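Local coordinates for ecto-NAD+ glycohydrolase (CD38 molecule) (PDB 3GC6), which is an ectoenzyme of the CD38 type, a member of the ADP-ribosyl cyclase family, at residues V167-S172 with A199-D204. The protein carries 1 engineered substitution. Residues are numbered along the deposited sequence; the frame is centred on the assembly and turned at random.
Sequences VVLNGS and AWLVHD. With NAG (2-acetamido-2-deoxy-beta-D-glucopyranose), chain C.
Val167 to Asn170 pair in parallel with Ala199 to Val202, neighbouring strands of the four-stranded parallel sheet joined by a beta-alpha-beta crossover through helix 182-187, their axes 4.7 Å apart at closest and inclined by 34°. Val167 O takes the amide of Trp200, Trp200 O takes that of Leu169, and Leu169 O that of Val202, the last bond with N to O 2.9 Å. The fourth rung differs: Gly171 N reaches Val202 O from above the carbonyl plane, 57° out of it, as the backbone after Asn170 leaves the sheet.

On one face sit Val167, Leu169, Ala199 and Leu201. In the conformer described, Val167 CG1, placed between its backbone N and carbonyl carbon (chi1 61°), lies 3.5 Å from Ala199 CB, a closeness that is doubtful because Val167 has a second conformer. Leu169 CD1 touches Leu201 CD1 at 4.2 Å, the two side chains slanting across each other. Val168, Trp200 and Val202 turn to the other face, where Phe243 of helix 240-244 touches all three. Val167 O lies in the plane of the indole, at its CD1 edge.

Past the strands, side chains take over the bonding. Asn170 OD1 accepts Ser172 N in its own carbonyl plane, closing an Asx turn, and Ser172 OG then receives Asp204 N at 2.9 Å in a nearly straight bond. Asn170 ND2 is joined to C1 of an N-acetylglucosamine, whose N2 donates to Asp204 OD2 at 2.9 Å; Asp204 OD1 forms a salt bridge with Arg240.

The first sugar is thus tied to both segments, covalently to Asn170 and through its acetamido N-H to Asp204. Arg240 probably steadies the carboxylate that receives that N-H and keeps it ionised.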
ATOM      1  N   VAL A 167      16.762   4.135 -23.919  0.50  4.41           N
ATOM      2  CA  VAL A 167      17.979   4.286 -23.106  0.50  4.22           C
ATOM      3  C   VAL A 167      18.581   5.671 -23.279  0.50  4.35           C
ATOM      4  O   VAL A 167      18.617   6.212 -24.389  0.50  4.31           O
ATOM      5  CB  VAL A 167      19.061   3.196 -23.384  0.50  4.26           C
ATOM      6  CG1 VAL A 167      19.535   3.240 -24.835  0.50  4.52           C
ATOM      7  CG2 VAL A 167      20.253   3.351 -22.439  0.50  4.27           C
ATOM      8  N   VAL A 168      19.030   6.243 -22.164  1.00  3.81           N
ATOM      9  CA  VAL A 168      19.692   7.558 -22.161  1.00  3.83           C
ATOM     10  C   VAL A 168      21.189   7.348 -21.953  1.00  3.77           C
ATOM     11  O   VAL A 168      21.625   6.857 -20.912  1.00  3.80           O
ATOM     12  CB  VAL A 168      19.158   8.391 -20.995  1.00  4.04           C
ATOM     13  CG1 VAL A 168      19.744   9.799 -21.018  1.00  4.24           C
ATOM     14  CG2 VAL A 168      17.636   8.483 -21.078  1.00  4.45           C
ATOM     15  N   LEU A 169      21.964   7.761 -22.957  1.00  3.86           N
ATOM     16  CA  LEU A 169      23.405   7.566 -22.958  1.00  3.98           C
ATOM     17  C   LEU A 169      24.144   8.912 -23.049  1.00  4.04           C
ATOM     18  O   LEU A 169      23.549   9.920 -23.429  1.00  3.93           O
ATOM     19  CB  LEU A 169      23.808   6.662 -24.119  1.00  4.07           C
ATOM     20  CG  LEU A 169      23.207   5.262 -24.057  1.00  3.55           C
ATOM     21  CD1 LEU A 169      23.608   4.457 -25.295  1.00  4.29           C
ATOM     22  CD2 LEU A 169      23.689   4.501 -22.808  1.00  4.12           C
ATOM     23  N   ASN A 170      25.425   8.888 -22.699  1.00  4.43           N
ATOM     24  CA  ASN A 170      26.196  10.123 -22.516  1.00  4.43           C
ATOM     25  C   ASN A 170      27.048  10.455 -23.731  1.00  4.75           C
ATOM     26  O   ASN A 170      28.075   9.821 -23.939  1.00  4.96           O
ATOM     27  CB  ASN A 170      27.084   9.952 -21.288  1.00  4.48           C
ATOM     28  CG  ASN A 170      27.631  11.270 -20.773  1.00  4.85           C
ATOM     29  OD1 ASN A 170      27.985  12.158 -21.558  1.00  5.32           O
ATOM     30  ND2 ASN A 170      27.663  11.397 -19.439  1.00  4.85           N
ATOM     31  N   GLY A 171      26.569  11.407 -24.531  1.00  4.70           N
ATOM     32  CA  GLY A 171      27.253  11.866 -25.734  1.00  5.01           C
ATOM     33  C   GLY A 171      28.487  12.692 -25.423  1.00  5.35           C
ATOM     34  O   GLY A 171      29.205  13.062 -26.356  1.00  5.52           O
ATOM     35  N   SER A 172      28.739  12.960 -24.144  1.00  5.42           N
ATOM     36  CA  SER A 172      29.936  13.709 -23.745  1.00  6.16           C
ATOM     37  C   SER A 172      31.079  12.804 -23.284  1.00  6.57           C
ATOM     38  O   SER A 172      32.126  13.280 -22.841  1.00  7.40           O
ATOM     39  CB  SER A 172      29.611  14.821 -22.733  1.00  6.05           C
ATOM     40  OG  SER A 172      28.977  15.898 -23.403  1.00  6.40           O
ATOM     41  N   ALA A 199      17.742   4.663 -28.438  1.00  4.61           N
ATOM     42  CA  ALA A 199      18.841   5.250 -27.664  1.00  4.58           C
ATOM     43  C   ALA A 199      18.969   6.722 -28.008  1.00  4.52           C
ATOM     44  O   ALA A 199      18.859   7.111 -29.171  1.00  4.32           O
ATOM     45  CB  ALA A 199      20.131   4.559 -27.973  1.00  5.11           C
ATOM     46  N   TRP A 200      19.202   7.508 -26.974  1.00  4.36           N
ATOM     47  CA  TRP A 200      19.384   8.933 -27.101  1.00  4.52           C
ATOM     48  C   TRP A 200      20.764   9.268 -26.535  1.00  4.42           C
ATOM     49  O   TRP A 200      21.014   9.030 -25.346  1.00  4.15           O
ATOM     50  CB  TRP A 200      18.292   9.623 -26.272  1.00  5.20           C
ATOM     51  CG  TRP A 200      16.905   9.327 -26.796  1.00  5.37           C
ATOM     52  CD1 TRP A 200      16.084   8.286 -26.439  1.00  6.24           C
ATOM     53  CD2 TRP A 200      16.193  10.093 -27.770  1.00  6.83           C
ATOM     54  NE1 TRP A 200      14.893   8.360 -27.153  1.00  7.26           N
ATOM     55  CE2 TRP A 200      14.947   9.453 -27.981  1.00  6.56           C
ATOM     56  CE3 TRP A 200      16.501  11.244 -28.503  1.00  6.62           C
ATOM     57  CZ2 TRP A 200      13.996   9.947 -28.885  1.00  7.42           C
ATOM     58  CZ3 TRP A 200      15.542  11.749 -29.398  1.00  7.40           C
ATOM     59  CH2 TRP A 200      14.309  11.090 -29.579  1.00  6.87           C
ATOM     60  N   LEU A 201      21.679   9.794 -27.364  1.00  4.44           N
ATOM     61  CA  LEU A 201      23.003  10.172 -26.872  1.00  4.30           C
ATOM     62  C   LEU A 201      23.007  11.683 -26.648  1.00  4.69           C
ATOM     63  O   LEU A 201      22.946  12.440 -27.619  1.00  4.78           O
ATOM     64  CB  LEU A 201      24.103   9.814 -27.891  1.00  4.43           C
ATOM     65  CG  LEU A 201      24.572   8.347 -27.864  1.00  4.91           C
ATOM     66  CD1 LEU A 201      23.450   7.393 -28.226  1.00  5.57           C
ATOM     67  CD2 LEU A 201      25.748   8.177 -28.822  1.00  5.20           C
ATOM     68  N   VAL A 202      23.102  12.078 -25.389  1.00  4.67           N
ATOM     69  CA  VAL A 202      22.860  13.460 -24.985  1.00  4.95           C
ATOM     70  C   VAL A 202      24.173  14.047 -24.466  1.00  5.05           C
ATOM     71  O   VAL A 202      24.878  13.421 -23.677  1.00  5.17           O
ATOM     72  CB  VAL A 202      21.739  13.511 -23.896  1.00  4.84           C
ATOM     73  CG1 VAL A 202      21.437  14.972 -23.552  1.00  5.30           C
ATOM     74  CG2 VAL A 202      20.467  12.842 -24.430  1.00  4.95           C
ATOM     75  N   HIS A 203      24.516  15.254 -24.934  1.00  5.54           N
ATOM     76  CA  HIS A 203      25.772  15.866 -24.547  1.00  5.94           C
ATOM     77  C   HIS A 203      25.495  17.066 -23.663  1.00  6.67           C
ATOM     78  O   HIS A 203      24.378  17.594 -23.619  1.00  6.60           O
ATOM     79  CB  HIS A 203      26.609  16.302 -25.779  1.00  6.09           C
ATOM     80  CG  HIS A 203      25.975  17.376 -26.604  1.00  6.23           C
ATOM     81  ND1 HIS A 203      25.998  18.712 -26.242  1.00  7.47           N
ATOM     82  CD2 HIS A 203      25.289  17.313 -27.767  1.00  6.84           C
ATOM     83  CE1 HIS A 203      25.349  19.420 -27.150  1.00  7.77           C
ATOM     84  NE2 HIS A 203      24.909  18.594 -28.085  1.00  8.23           N
ATOM     85  N   ASP A 204      26.535  17.485 -22.962  1.00  7.05           N
ATOM     86  CA  ASP A 204      26.398  18.605 -22.050  1.00  7.86           C
ATOM     87  C   ASP A 204      26.348  19.942 -22.755  1.00  8.17           C
ATOM     88  O   ASP A 204      26.952  20.110 -23.804  1.00  8.38           O
ATOM     89  CB  ASP A 204      27.467  18.501 -20.989  1.00  7.85           C
ATOM     90  CG  ASP A 204      27.168  17.369 -20.031  1.00  8.69           C
ATOM     91  OD1 ASP A 204      26.168  17.486 -19.296  1.00  9.96           O
ATOM     92  OD2 ASP A 204      27.895  16.360 -20.035  1.00  9.11           O
TER
HETATM   93  C1  NAG C   1      28.393  12.517 -18.838  1.00  5.44           C
HETATM   94  C2  NAG C   1      27.317  13.339 -18.113  1.00  6.08           C
HETATM   95  C3  NAG C   1      27.994  14.360 -17.180  1.00  6.75           C
HETATM   96  C4  NAG C   1      29.118  13.767 -16.317  1.00  7.64           C
HETATM   97  C5  NAG C   1      30.043  12.922 -17.190  1.00  7.20           C
HETATM   98  C6  NAG C   1      31.133  12.189 -16.387  1.00  7.26           C
HETATM   99  C7  NAG C   1      25.183  13.652 -19.290  1.00  5.58           C
HETATM  100  C8  NAG C   1      24.484  14.329 -20.428  1.00  5.96           C
HETATM  101  N2  NAG C   1      26.450  14.046 -19.061  1.00  5.56           N
HETATM  102  O3  NAG C   1      27.029  15.014 -16.380  1.00  8.00           O
HETATM  103  O4  NAG C   1      29.866  14.820 -15.690  1.00  8.94           O
HETATM  104  O5  NAG C   1      29.252  11.951 -17.858  1.00  6.80           O
HETATM  105  O6  NAG C   1      30.555  11.450 -15.329  1.00  8.19           O
HETATM  106  O7  NAG C   1      24.600  12.797 -18.617  1.00  5.61           O